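Local coordinates for protein carboxylesterase SOBER1 (Arabidopsis thaliana, PDB 6AVX) that hydrolyses carboxylic esters with a preference for short acyl chains, shows phospholipase A2 activity and suppresses the plant hypersensitive response triggered by the bacterial effector AvrBsT, at residues S37-S42 / H86-Q91; I8-G13 / P19-I24; S132-F137 / R163-E168; L113-V118 / I154-G159. The protein carries 1 engineered substitution. One frame throughout, in Å; residues are numbered along the deposited sequence.

Contact 1 of 4, residues S37-S42 / H86-Q91; sequences SWLFPS and HAIIDQ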
loop_
_atom_site.group_PDB
_atom_site.type_symbol
_atom_site.label_atom_id
_atom_site.label_comp_id
_atom_site.label_asym_id
_atom_site.label_seq_id
_atom_site.Cartn_x
_atom_site.Cartn_y
_atom_site.Cartn_z
ATOM N N SER A 37 3.760 -11.176 -12.934
ATOM C CA SER A 37 4.874 -11.521 -12.063
ATOM C C SER A 37 4.619 -10.892 -10.703
ATOM O O SER A 37 4.581 -9.665 -10.587
ATOM C CB SER A 37 6.180 -10.976 -12.637
ATOM O OG SER A 37 7.263 -11.217 -11.751
ATOM N N TRP A 38 4.434 -11.714 -9.689
ATOM C CA TRP A 38 4.154 -11.244 -8.343
ATOM C C TRP A 38 5.419 -11.287 -7.505
ATOM O O TRP A 38 6.283 -12.150 -7.696
ATOM C CB TRP A 38 3.139 -12.161 -7.669
ATOM C CG TRP A 38 1.780 -12.130 -8.239
ATOM C CD1 TRP A 38 1.347 -12.766 -9.367
ATOM C CD2 TRP A 38 0.650 -11.443 -7.712
ATOM N NE1 TRP A 38 0.019 -12.507 -9.567
ATOM C CE2 TRP A 38 -0.443 -11.712 -8.557
ATOM C CE3 TRP A 38 0.446 -10.649 -6.590
ATOM C CZ2 TRP A 38 -1.708 -11.194 -8.327
ATOM C CZ3 TRP A 38 -0.813 -10.144 -6.362
ATOM C CH2 TRP A 38 -1.878 -10.423 -7.230
ATOM N N LEU A 39 5.511 -10.374 -6.539
ATOM C CA LEU A 39 6.577 -10.425 -5.554
ATOM C C LEU A 39 6.020 -10.072 -4.189
ATOM O O LEU A 39 5.335 -9.060 -4.033
ATOM C CB LEU A 39 7.705 -9.473 -5.937
ATOM C CG LEU A 39 8.946 -9.599 -5.074
ATOM C CD1 LEU A 39 9.629 -10.947 -5.273
ATOM C CD2 LEU A 39 9.908 -8.476 -5.396
ATOM N N PHE A 40 6.296 -10.933 -3.219
ATOM C CA PHE A 40 5.825 -10.787 -1.848
ATOM C C PHE A 40 7.054 -10.737 -0.946
ATOM O O PHE A 40 7.458 -11.766 -0.387
ATOM C CB PHE A 40 4.946 -11.970 -1.452
ATOM C CG PHE A 40 3.594 -11.998 -2.130
ATOM C CD1 PHE A 40 2.473 -11.592 -1.455
ATOM C CD2 PHE A 40 3.452 -12.447 -3.443
ATOM C CE1 PHE A 40 1.232 -11.616 -2.063
ATOM C CE2 PHE A 40 2.197 -12.484 -4.040
ATOM C CZ PHE A 40 1.108 -12.068 -3.348
ATOM N N PRO A 41 7.671 -9.566 -0.781
ATOM C CA PRO A 41 8.854 -9.449 0.085
ATOM C C PRO A 41 8.464 -9.566 1.548
ATOM O O PRO A 41 7.285 -9.494 1.914
ATOM C CB PRO A 41 9.393 -8.053 -0.237
ATOM C CG PRO A 41 8.173 -7.289 -0.628
ATOM C CD PRO A 41 7.340 -8.282 -1.409
ATOM N N SER A 42 9.478 -9.708 2.413
ATOM C CA SER A 42 9.267 -9.776 3.852
ATOM C C SER A 42 10.014 -8.644 4.537
ATOM O O SER A 42 11.201 -8.422 4.266
ATOM C CB SER A 42 9.751 -11.105 4.409
ATOM O OG SER A 42 8.915 -12.148 3.961
ATOM N N HIS A 86 11.533 1.149 -3.287
ATOM C CA HIS A 86 12.004 1.785 -4.511
ATOM C C HIS A 86 13.130 0.997 -5.160
ATOM O O HIS A 86 13.228 0.968 -6.386
ATOM C CB HIS A 86 12.443 3.215 -4.235
ATOM C CG HIS A 86 11.298 4.166 -4.075
ATOM N ND1 HIS A 86 11.471 5.529 -4.020
ATOM C CD2 HIS A 86 9.964 3.952 -3.994
ATOM C CE1 HIS A 86 10.292 6.114 -3.922
ATOM N NE2 HIS A 86 9.361 5.180 -3.898
ATOM N N ALA A 87 14.014 0.382 -4.367
ATOM C CA ALA A 87 15.060 -0.456 -4.954
ATOM C C ALA A 87 14.447 -1.605 -5.743
ATOM O O ALA A 87 14.917 -1.943 -6.839
ATOM C CB ALA A 87 15.989 -0.974 -3.851
ATOM N N ILE A 88 13.382 -2.209 -5.211
ATOM C CA ILE A 88 12.712 -3.306 -5.906
ATOM C C ILE A 88 12.109 -2.808 -7.211
ATOM O O ILE A 88 12.254 -3.435 -8.270
ATOM C CB ILE A 88 11.638 -3.932 -5.000
ATOM C CG1 ILE A 88 12.282 -4.628 -3.794
ATOM C CG2 ILE A 88 10.752 -4.905 -5.795
ATOM C CD1 ILE A 88 11.291 -5.053 -2.720
ATOM N N ILE A 89 11.396 -1.684 -7.153
ATOM C CA ILE A 89 10.758 -1.143 -8.350
ATOM C C ILE A 89 11.816 -0.751 -9.371
ATOM O O ILE A 89 11.675 -1.029 -10.572
ATOM C CB ILE A 89 9.850 0.049 -7.998
ATOM C CG1 ILE A 89 8.752 -0.351 -6.999
ATOM C CG2 ILE A 89 9.222 0.623 -9.267
ATOM C CD1 ILE A 89 8.146 0.827 -6.274
ATOM N N ASP A 90 12.869 -0.065 -8.915
ATOM C CA ASP A 90 13.962 0.336 -9.801
ATOM C C ASP A 90 14.506 -0.860 -10.568
ATOM O O ASP A 90 14.763 -0.779 -11.777
ATOM C CB ASP A 90 15.119 0.933 -8.995
ATOM C CG ASP A 90 14.863 2.343 -8.488
ATOM O OD1 ASP A 90 13.875 2.996 -8.861
ATOM O OD2 ASP A 90 15.733 2.796 -7.712
ATOM N N GLN A 91 14.734 -1.964 -9.871
ATOM C CA GLN A 91 15.332 -3.127 -10.523
ATOM C C GLN A 91 14.380 -3.741 -11.544
ATOM O O GLN A 91 14.803 -4.134 -12.642
ATOM C CB GLN A 91 15.737 -4.151 -9.472
ATOM C CG GLN A 91 16.344 -5.431 -10.045
ATOM C CD GLN A 91 17.670 -5.195 -10.740
ATOM O OE1 GLN A 91 18.316 -4.163 -10.544
ATOM N NE2 GLN A 91 18.083 -6.157 -11.559
#
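Leu-39 and Pro-41 meet a single side chain of the facing helix, Ile-88, in a small contact that buries 100 Å² in all. The apolar part uses both branches of the isoleucine. Its CG2 lies 3.7 Å from CD2 of Leu-39, a methyl-to-methyl touch in which the two side chains cross at a slant. Its longer branch runs on to CD1, which sits 4.3 Å from CB of Pro-41, a looser approach against the pyrrolidine ring. Leu-39 reaches across because its CG stands anti to the backbone N (chi1 -172°), which extends the branched end toward the helix; the CA atoms of Leu-39 and Ile-88 remain 9.4 Å apart, so side chains alone bridge the interval.

No hydrogen bond joins the two segments, and the polar bonds of both go to other parts of the chain. Leu-39 is paired through its backbone with Ile-8 and Trp-10. On the helix, the side chains of His-86 and Asp-90 bond to Ser-117 O and Tyr-121 OH.

Within the alpha/beta hydrolase fold, helix 75-94 thus packs over one face of the parallel sheet at one of its two edge strands, 37-39. Leu-39 and Pro-41 face this helix and also touch side chains of strand 7-11, whereas Trp-38 and Phe-40 turn to the other face, against the chain around helix 18-21 and Gln-25.

Contact 2 of 4, residues I8-G13 / P19-I24; sequences ILWLHG and PANEPI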
loop_
_atom_site.group_PDB
_atom_site.type_symbol
_atom_site.label_atom_id
_atom_site.label_comp_id
_atom_site.label_asym_id
_atom_site.label_seq_id
_atom_site.Cartn_x
_atom_site.Cartn_y
_atom_site.Cartn_z
ATOM N N ILE A 8 3.429 -7.113 -9.969
ATOM C CA ILE A 8 2.595 -6.772 -8.818
ATOM C C ILE A 8 3.406 -7.050 -7.564
ATOM O O ILE A 8 3.755 -8.208 -7.281
ATOM C CB ILE A 8 1.274 -7.557 -8.799
ATOM C CG1 ILE A 8 0.543 -7.389 -10.138
ATOM C CG2 ILE A 8 0.420 -7.091 -7.640
ATOM C CD1 ILE A 8 -0.731 -8.206 -10.272
ATOM N N LEU A 9 3.703 -5.993 -6.817
ATOM C CA LEU A 9 4.406 -6.072 -5.550
ATOM C C LEU A 9 3.363 -5.998 -4.447
ATOM O O LEU A 9 2.576 -5.048 -4.407
ATOM C CB LEU A 9 5.358 -4.881 -5.446
ATOM C CG LEU A 9 6.184 -4.806 -4.169
ATOM C CD1 LEU A 9 7.090 -6.007 -4.069
ATOM C CD2 LEU A 9 6.970 -3.517 -4.094
ATOM N N TRP A 10 3.336 -6.987 -3.560
ATOM C CA TRP A 10 2.394 -7.032 -2.448
ATOM C C TRP A 10 3.144 -6.899 -1.136
ATOM O O TRP A 10 4.059 -7.682 -0.877
ATOM C CB TRP A 10 1.608 -8.346 -2.430
ATOM C CG TRP A 10 0.521 -8.298 -1.393
ATOM C CD1 TRP A 10 0.654 -8.481 -0.048
ATOM C CD2 TRP A 10 -0.853 -7.973 -1.620
ATOM N NE1 TRP A 10 -0.562 -8.292 0.579
ATOM C CE2 TRP A 10 -1.498 -7.987 -0.367
ATOM C CE3 TRP A 10 -1.605 -7.701 -2.756
ATOM C CZ2 TRP A 10 -2.859 -7.726 -0.226
ATOM C CZ3 TRP A 10 -2.964 -7.434 -2.610
ATOM C CH2 TRP A 10 -3.567 -7.462 -1.360
ATOM N N LEU A 11 2.728 -5.958 -0.291
ATOM C CA LEU A 11 3.403 -5.636 0.961
ATOM C C LEU A 11 2.519 -6.043 2.133
ATOM O O LEU A 11 1.429 -5.493 2.319
ATOM C CB LEU A 11 3.708 -4.142 1.012
ATOM C CG LEU A 11 4.560 -3.644 -0.153
ATOM C CD1 LEU A 11 4.723 -2.148 -0.138
ATOM C CD2 LEU A 11 5.921 -4.348 -0.195
ATOM N N HIS A 12 3.001 -7.001 2.927
ATOM C CA HIS A 12 2.261 -7.552 4.050
ATOM C C HIS A 12 2.127 -6.533 5.185
ATOM O O HIS A 12 2.789 -5.498 5.226
ATOM C CB HIS A 12 2.952 -8.828 4.549
ATOM C CG HIS A 12 4.306 -8.598 5.160
ATOM N ND1 HIS A 12 4.472 -8.059 6.418
ATOM C CD2 HIS A 12 5.552 -8.829 4.685
ATOM C CE1 HIS A 12 5.771 -7.969 6.684
ATOM N NE2 HIS A 12 6.447 -8.434 5.654
ATOM N N GLY A 13 1.269 -6.874 6.152
ATOM C CA GLY A 13 1.048 -6.062 7.332
ATOM C C GLY A 13 1.973 -6.401 8.494
ATOM O O GLY A 13 2.828 -7.288 8.431
ATOM N N PRO A 19 5.864 -14.844 2.285
ATOM C CA PRO A 19 5.370 -16.192 1.959
ATOM C C PRO A 19 4.004 -16.479 2.530
ATOM O O PRO A 19 3.211 -17.185 1.898
ATOM C CB PRO A 19 6.460 -17.107 2.527
ATOM C CG PRO A 19 7.715 -16.279 2.401
ATOM C CD PRO A 19 7.243 -14.886 2.790
ATOM N N ALA A 20 3.667 -15.915 3.696
ATOM C CA ALA A 20 2.344 -16.143 4.265
ATOM C C ALA A 20 1.251 -15.575 3.383
ATOM O O ALA A 20 0.117 -16.059 3.413
ATOM C CB ALA A 20 2.250 -15.538 5.666
ATOM N N ASN A 21 1.561 -14.554 2.590
ATOM C CA ASN A 21 0.577 -13.868 1.769
ATOM C C ASN A 21 0.604 -14.240 0.301
ATOM O O ASN A 21 -0.318 -13.861 -0.428
ATOM C CB ASN A 21 0.745 -12.364 1.918
ATOM C CG ASN A 21 0.189 -11.890 3.198
ATOM O OD1 ASN A 21 -1.024 -11.662 3.310
ATOM N ND2 ASN A 21 1.032 -11.795 4.212
ATOM N N GLU A 22 1.618 -14.971 -0.145
ATOM C CA GLU A 22 1.682 -15.357 -1.550
ATOM C C GLU A 22 0.388 -15.958 -2.075
ATOM O O GLU A 22 0.056 -15.689 -3.241
ATOM C CB GLU A 22 2.896 -16.268 -1.799
ATOM C CG GLU A 22 4.215 -15.504 -1.815
ATOM C CD GLU A 22 5.450 -16.362 -1.869
ATOM O OE1 GLU A 22 5.396 -17.558 -1.554
ATOM O OE2 GLU A 22 6.523 -15.816 -2.199
ATOM N N PRO A 23 -0.381 -16.749 -1.317
ATOM C CA PRO A 23 -1.632 -17.291 -1.873
ATOM C C PRO A 23 -2.651 -16.249 -2.280
ATOM O O PRO A 23 -3.597 -16.600 -2.996
ATOM C CB PRO A 23 -2.161 -18.206 -0.760
ATOM C CG PRO A 23 -0.926 -18.605 -0.018
ATOM C CD PRO A 23 -0.052 -17.368 -0.018
ATOM N N ILE A 24 -2.503 -14.991 -1.871
ATOM C CA ILE A 24 -3.398 -13.951 -2.369
ATOM C C ILE A 24 -3.466 -13.989 -3.886
ATOM O O ILE A 24 -4.524 -13.752 -4.478
ATOM C CB ILE A 24 -2.940 -12.574 -1.854
ATOM C CG1 ILE A 24 -3.306 -12.436 -0.383
ATOM C CG2 ILE A 24 -3.534 -11.416 -2.684
ATOM C CD1 ILE A 24 -2.761 -11.192 0.285
HETATM O O HOH W 1 -1.242 -8.959 3.415
#
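His-12 and Asn-21 are the residues whose CA atoms come nearest, 6.9 Å apart, between the end of strand 7-11 and the short, weakly bonded helix that follows it. The pair lies in the first beta-alpha-beta unit of the alpha/beta hydrolase fold, whose second strand is 37-39. With chi1 at -172°, Trp-10 swings its indole away from its own backbone N and presents a face to Ile-24, the two side chains crossing at about a right angle. Ile-24 CG2 lies 4.1 Å from the centroid of the six-membered ring and only 13° off its normal, a CH-pi contact. Its CD1 rests over the rim of the ring system, 3.5 Å from Trp-10 CZ2. Both isoleucine branches therefore lie on the indole, while Phe-40 also meets its rings.

Asn-21 touches CB of His-12 through its ND2, at 3.6 Å; the same amide nitrogen bonds to Asp-16 OD2 and Ser-17 O, which fixes how the amide is turned. The His-12 imidazole is held at both nitrogens: NE2 bonds to Ala-43 N, and ND1 donates to Gly-13 O. A bridging water completes the contact, lying in the indole plane at its edge, accepting from Trp-10 NE1 at 3.0 Å and donating to Asn-21 OD1 at 2.7 Å.

Contact 3 of 4, residues S132-F137 / R163-E168; sequences SGWVPF and RMVLFE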
loop_
_atom_site.group_PDB
_atom_site.type_symbol
_atom_site.label_atom_id
_atom_site.label_comp_id
_atom_site.label_asym_id
_atom_site.label_seq_id
_atom_site.Cartn_x
_atom_site.Cartn_y
_atom_site.Cartn_z
ATOM N N SER A 132 -6.958 -1.056 3.774
ATOM C CA SER A 132 -7.046 -0.811 5.210
ATOM C C SER A 132 -5.796 -0.142 5.765
ATOM O O SER A 132 -5.329 -0.455 6.857
ATOM C CB SER A 132 -7.347 -2.104 5.957
ATOM O OG SER A 132 -8.468 -2.761 5.369
ATOM N N GLY A 133 -5.261 0.807 5.008
ATOM C CA GLY A 133 -4.069 1.521 5.388
ATOM C C GLY A 133 -4.352 2.857 6.040
ATOM O O GLY A 133 -5.453 3.141 6.521
ATOM N N TRP A 134 -3.324 3.694 6.052
ATOM C CA TRP A 134 -3.412 5.035 6.611
ATOM C C TRP A 134 -2.350 5.880 5.931
ATOM O O TRP A 134 -1.489 5.370 5.229
ATOM C CB TRP A 134 -3.241 5.022 8.124
ATOM C CG TRP A 134 -1.885 4.578 8.616
ATOM C CD1 TRP A 134 -0.821 5.382 8.900
ATOM C CD2 TRP A 134 -1.474 3.246 8.946
ATOM N NE1 TRP A 134 0.220 4.635 9.363
ATOM C CE2 TRP A 134 -0.153 3.321 9.430
ATOM C CE3 TRP A 134 -2.106 2.003 8.913
ATOM C CZ2 TRP A 134 0.555 2.196 9.849
ATOM C CZ3 TRP A 134 -1.416 0.892 9.338
ATOM C CH2 TRP A 134 -0.094 0.997 9.820
ATOM N N VAL A 135 -2.425 7.192 6.135
ATOM C CA VAL A 135 -1.458 8.128 5.572
ATOM C C VAL A 135 -0.279 8.210 6.535
ATOM O O VAL A 135 -0.458 8.680 7.665
ATOM C CB VAL A 135 -2.083 9.508 5.344
ATOM C CG1 VAL A 135 -1.058 10.451 4.727
ATOM C CG2 VAL A 135 -3.290 9.388 4.424
ATOM N N PRO A 136 0.925 7.758 6.152
ATOM C CA PRO A 136 1.988 7.584 7.143
ATOM C C PRO A 136 2.928 8.763 7.244
ATOM O O PRO A 136 4.061 8.615 7.703
ATOM C CB PRO A 136 2.721 6.344 6.627
ATOM C CG PRO A 136 2.662 6.521 5.186
ATOM C CD PRO A 136 1.302 7.110 4.880
ATOM N N PHE A 137 2.458 9.932 6.851
ATOM C CA PHE A 137 3.249 11.148 6.955
ATOM C C PHE A 137 2.302 12.337 6.945
ATOM O O PHE A 137 1.108 12.199 6.707
ATOM C CB PHE A 137 4.372 11.221 5.894
ATOM C CG PHE A 137 4.013 10.684 4.512
ATOM C CD1 PHE A 137 2.765 10.887 3.951
ATOM C CD2 PHE A 137 4.969 10.021 3.755
ATOM C CE1 PHE A 137 2.476 10.405 2.668
ATOM C CE2 PHE A 137 4.697 9.557 2.490
ATOM C CZ PHE A 137 3.450 9.750 1.942
ATOM N N ARG A 163 -11.664 -1.554 13.563
ATOM C CA ARG A 163 -11.314 -0.932 14.836
ATOM C C ARG A 163 -9.823 -0.994 15.109
ATOM O O ARG A 163 -9.379 -0.617 16.197
ATOM C CB ARG A 163 -12.102 -1.558 15.989
ATOM C CG ARG A 163 -13.613 -1.379 15.832
ATOM C CD ARG A 163 -14.378 -1.649 17.122
ATOM N NE ARG A 163 -13.861 -0.868 18.251
ATOM C CZ ARG A 163 -13.592 -1.352 19.464
ATOM N NH1 ARG A 163 -13.824 -2.623 19.761
ATOM N NH2 ARG A 163 -13.112 -0.548 20.402
ATOM N N MET A 164 -9.040 -1.445 14.134
ATOM C CA MET A 164 -7.596 -1.439 14.268
ATOM C C MET A 164 -6.957 -0.306 13.496
ATOM O O MET A 164 -6.068 0.364 14.030
ATOM C CB MET A 164 -7.019 -2.780 13.843
ATOM C CG MET A 164 -7.457 -3.849 14.798
ATOM S SD MET A 164 -7.014 -5.495 14.288
ATOM C CE MET A 164 -5.223 -5.369 14.265
ATOM N N VAL A 165 -7.409 -0.073 12.282
ATOM C CA VAL A 165 -7.104 1.123 11.514
ATOM C C VAL A 165 -8.474 1.692 11.191
ATOM O O VAL A 165 -9.196 1.166 10.341
ATOM C CB VAL A 165 -6.305 0.819 10.246
ATOM C CG1 VAL A 165 -6.079 2.107 9.458
ATOM C CG2 VAL A 165 -4.979 0.167 10.601
ATOM N N LEU A 166 -8.883 2.707 11.952
ATOM C CA LEU A 166 -10.252 3.177 11.869
ATOM C C LEU A 166 -10.589 3.626 10.461
ATOM O O LEU A 166 -9.760 4.186 9.746
ATOM C CB LEU A 166 -10.499 4.350 12.816
ATOM C CG LEU A 166 -10.324 4.124 14.309
ATOM C CD1 LEU A 166 -11.258 5.079 15.014
ATOM C CD2 LEU A 166 -10.610 2.730 14.758
ATOM N N PHE A 167 -11.833 3.391 10.077
ATOM C CA PHE A 167 -12.311 3.813 8.765
ATOM C C PHE A 167 -12.025 5.295 8.527
ATOM O O PHE A 167 -11.662 5.695 7.411
ATOM C CB PHE A 167 -13.807 3.495 8.676
ATOM C CG PHE A 167 -14.428 3.760 7.328
ATOM C CD1 PHE A 167 -14.178 2.932 6.247
ATOM C CD2 PHE A 167 -15.311 4.819 7.155
ATOM C CE1 PHE A 167 -14.769 3.156 5.022
ATOM C CE2 PHE A 167 -15.903 5.054 5.922
ATOM C CZ PHE A 167 -15.633 4.217 4.858
ATOM N N GLU A 168 -12.140 6.120 9.570
ATOM C CA GLU A 168 -11.863 7.549 9.418
ATOM C C GLU A 168 -10.415 7.818 9.011
ATOM O O GLU A 168 -10.135 8.826 8.348
ATOM C CB GLU A 168 -12.182 8.306 10.709
ATOM C CG GLU A 168 -11.335 7.884 11.906
ATOM C CD GLU A 168 -11.301 8.940 13.001
ATOM O OE1 GLU A 168 -10.214 9.172 13.579
ATOM O OE2 GLU A 168 -12.358 9.546 13.274
#
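Val-165 is the one residue of 163-168 that meets the loop 132-137, and it does so with both methyls. The tight part is against backbone. CG1, trans to its own amide nitrogen (chi1 177°), presses on Gly-133 O at 3.2 Å and lies 3.7 Å from Ser-132 O, so two successive carbonyls converge on one methyl. These two oxygens are buried by the contact and have no hydrogen-bonding partner in the model; the valine gives them only hydrocarbon to face. The chain bends here, Ser-132 having left-handed helical backbone angles directly after strand 127-131. Beside the carbonyls, CG2 of Val-165 lies 3.8 Å from CE3 of Trp-134 and equally near its CZ3, approaching the benzo part of the indole obliquely, with the two side chains roughly perpendicular.

The rest of 163-168 is looser. Arg-163 and Met-164 are exposed to solvent, and the CB atoms of Leu-166 and Phe-167 are directed away from the loop; the Phe-167 ring meets that of Phe-186. The backbone of Val-165 is bonded at both ends: its N, together with that of Met-164, bonds to Asp-162 OD1, while its O accepts from His-158 NE2.

Around this patch are the three residues assigned by similarity to the charge-relay system. Trp-134 touches Ser-108, Val-165 touches His-194, and Asp-162 is gripped by the turn leading to Val-165, consistent with a second shell around the Ser-His-Asp triad of an alpha/beta hydrolase, its acid on the loop after strand 154-159.

Contact 4 of 4, residues L113-V118 / I154-G159; sequences LTLASV and ILWSHG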
loop_
_atom_site.group_PDB
_atom_site.type_symbol
_atom_site.label_atom_id
_atom_site.label_comp_id
_atom_site.label_asym_id
_atom_site.label_seq_id
_atom_site.Cartn_x
_atom_site.Cartn_y
_atom_site.Cartn_z
ATOM N N LEU A 113 2.631 1.744 3.477
ATOM C CA LEU A 113 3.891 1.749 2.743
ATOM C C LEU A 113 3.665 1.835 1.250
ATOM O O LEU A 113 4.429 2.510 0.545
ATOM C CB LEU A 113 4.713 0.513 3.095
ATOM C CG LEU A 113 6.067 0.413 2.396
ATOM C CD1 LEU A 113 6.920 1.642 2.609
ATOM C CD2 LEU A 113 6.777 -0.830 2.875
ATOM N N THR A 114 2.642 1.159 0.748
ATOM C CA THR A 114 2.266 1.288 -0.660
ATOM C C THR A 114 2.052 2.745 -1.025
ATOM O O THR A 114 2.577 3.232 -2.034
ATOM C CB THR A 114 0.991 0.471 -0.949
ATOM O OG1 THR A 114 1.300 -0.924 -0.908
ATOM C CG2 THR A 114 0.389 0.790 -2.305
ATOM N N LEU A 115 1.254 3.442 -0.224
ATOM C CA LEU A 115 0.958 4.829 -0.525
ATOM C C LEU A 115 2.226 5.664 -0.558
ATOM O O LEU A 115 2.463 6.427 -1.503
ATOM C CB LEU A 115 -0.009 5.380 0.515
ATOM C CG LEU A 115 -0.536 6.766 0.150
ATOM C CD1 LEU A 115 -1.613 6.667 -0.906
ATOM C CD2 LEU A 115 -1.049 7.493 1.381
ATOM N N ALA A 116 3.038 5.559 0.485
ATOM C CA ALA A 116 4.261 6.348 0.549
ATOM C C ALA A 116 5.182 6.033 -0.619
ATOM O O ALA A 116 5.806 6.934 -1.206
ATOM C CB ALA A 116 4.973 6.067 1.866
ATOM N N SER A 117 5.280 4.752 -0.973
ATOM C CA SER A 117 6.202 4.343 -2.022
ATOM C C SER A 117 5.762 4.867 -3.376
ATOM O O SER A 117 6.595 5.307 -4.178
ATOM C CB SER A 117 6.323 2.824 -2.053
ATOM O OG SER A 117 6.890 2.307 -0.854
ATOM N N VAL A 118 4.473 4.776 -3.677
ATOM C CA VAL A 118 3.970 5.256 -4.956
ATOM C C VAL A 118 4.128 6.766 -5.060
ATOM O O VAL A 118 4.575 7.289 -6.094
ATOM C CB VAL A 118 2.513 4.812 -5.143
ATOM C CG1 VAL A 118 1.872 5.554 -6.299
ATOM C CG2 VAL A 118 2.436 3.292 -5.305
ATOM N N ILE A 154 -4.632 5.681 -7.379
ATOM C CA ILE A 154 -4.728 4.973 -6.104
ATOM C C ILE A 154 -6.124 4.387 -5.987
ATOM O O ILE A 154 -7.118 5.082 -6.232
ATOM C CB ILE A 154 -4.455 5.908 -4.916
ATOM C CG1 ILE A 154 -3.095 6.596 -5.044
ATOM C CG2 ILE A 154 -4.551 5.151 -3.614
ATOM C CD1 ILE A 154 -1.886 5.679 -5.028
ATOM N N LEU A 155 -6.204 3.127 -5.603
ATOM C CA LEU A 155 -7.455 2.503 -5.187
ATOM C C LEU A 155 -7.330 2.184 -3.708
ATOM O O LEU A 155 -6.473 1.381 -3.326
ATOM C CB LEU A 155 -7.730 1.225 -5.980
ATOM C CG LEU A 155 -8.922 0.405 -5.468
ATOM C CD1 LEU A 155 -10.226 1.174 -5.580
ATOM C CD2 LEU A 155 -9.017 -0.891 -6.218
ATOM N N TRP A 156 -8.157 2.799 -2.883
ATOM C CA TRP A 156 -8.133 2.605 -1.442
ATOM C C TRP A 156 -9.374 1.825 -1.043
ATOM O O TRP A 156 -10.488 2.283 -1.302
ATOM C CB TRP A 156 -8.148 3.961 -0.752
ATOM C CG TRP A 156 -7.815 3.910 0.701
ATOM C CD1 TRP A 156 -8.506 3.286 1.695
ATOM C CD2 TRP A 156 -6.677 4.504 1.327
ATOM N NE1 TRP A 156 -7.865 3.455 2.896
ATOM C CE2 TRP A 156 -6.735 4.206 2.696
ATOM C CE3 TRP A 156 -5.605 5.265 0.845
ATOM C CZ2 TRP A 156 -5.774 4.656 3.590
ATOM C CZ3 TRP A 156 -4.647 5.698 1.722
ATOM C CH2 TRP A 156 -4.737 5.396 3.086
ATOM N N SER A 157 -9.184 0.669 -0.420
ATOM C CA SER A 157 -10.255 -0.204 0.042
ATOM C C SER A 157 -10.215 -0.211 1.562
ATOM O O SER A 157 -9.140 -0.371 2.140
ATOM C CB SER A 157 -10.011 -1.624 -0.467
ATOM O OG SER A 157 -10.034 -1.676 -1.890
ATOM N N HIS A 158 -11.356 -0.025 2.222
ATOM C CA HIS A 158 -11.360 0.023 3.684
ATOM C C HIS A 158 -12.680 -0.514 4.209
ATOM O O HIS A 158 -13.751 -0.210 3.661
ATOM C CB HIS A 158 -11.146 1.448 4.193
ATOM C CG HIS A 158 -10.314 1.552 5.433
ATOM N ND1 HIS A 158 -9.086 2.184 5.442
ATOM C CD2 HIS A 158 -10.525 1.125 6.702
ATOM C CE1 HIS A 158 -8.580 2.133 6.661
ATOM N NE2 HIS A 158 -9.429 1.487 7.444
ATOM N N GLY A 159 -12.596 -1.284 5.288
ATOM C CA GLY A 159 -13.784 -1.809 5.937
ATOM C C GLY A 159 -14.361 -0.787 6.893
ATOM O O GLY A 159 -13.651 -0.156 7.670
#
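Leu-115 and Ile-154 interdigitate between helix 109-120, which follows the probable nucleophile elbow of the alpha/beta hydrolase fold at Ser-108, and strand 154-159 of the central sheet. Their local axes run nearly antiparallel (167°), 10.6 Å apart at the closest. Each side supplies a bump and a hollow. The strand's bump is CD1 of Ile-154, which enters the groove between Leu-115 and Val-118: it lies 4.2 Å from Leu-115 CD1 and 4.0 Å from Val-118 CG1. The Val-118 and Ile-154 side chains pass alongside one another, pointing opposite ways. In return, a chi1 of -171° carries the fork of Leu-115 out from the helix, between Ile-154 and Trp-156, alternate residues on one face of the strand. Its CD2 meets the indole edge-on, 4.0 Å from CZ3 of Trp-156, and CD1 also nears that atom.

The indole is fixed from its other end. Trp-156 NE1 donates to His-158 ND1 at 3.1 Å in a nearly straight bond (170°), with each partner in the other's ring plane.

Phe-186 of the neighbouring strand 184-189 meets Trp-156 as well. Leu-155 and Ser-157 face the other side of the sheet, toward helix 198-212, while Leu-113, Ala-116 and Ser-117 pack helix 109-120 against helix 75-94.

From the N terminus, contact 2 closes first, turning the chain from strand 7-11 back through a short loop to helix 18-21. Contact 1 opens only afterwards and closes a longer loop, from strand 37-39 to helix 75-94; because 37-39 pairs with 7-11, the two involve neighbouring strands of one sheet. Contacts 3 and 4 cross: helix 109-120 begins contact 4, the loop after strand 127-131 begins contact 3, strand 154-159 completes contact 4, and residues 163-168 complete contact 3 near the probable triad. Helix 75-94, bonded to helix 109-120, links contacts 1 and 4, Leu-11 packed on Leu-113 and Thr-114 links contacts 2 and 4, and a Ser-132 to Ser-157 backbone bond joins contacts 3 and 4.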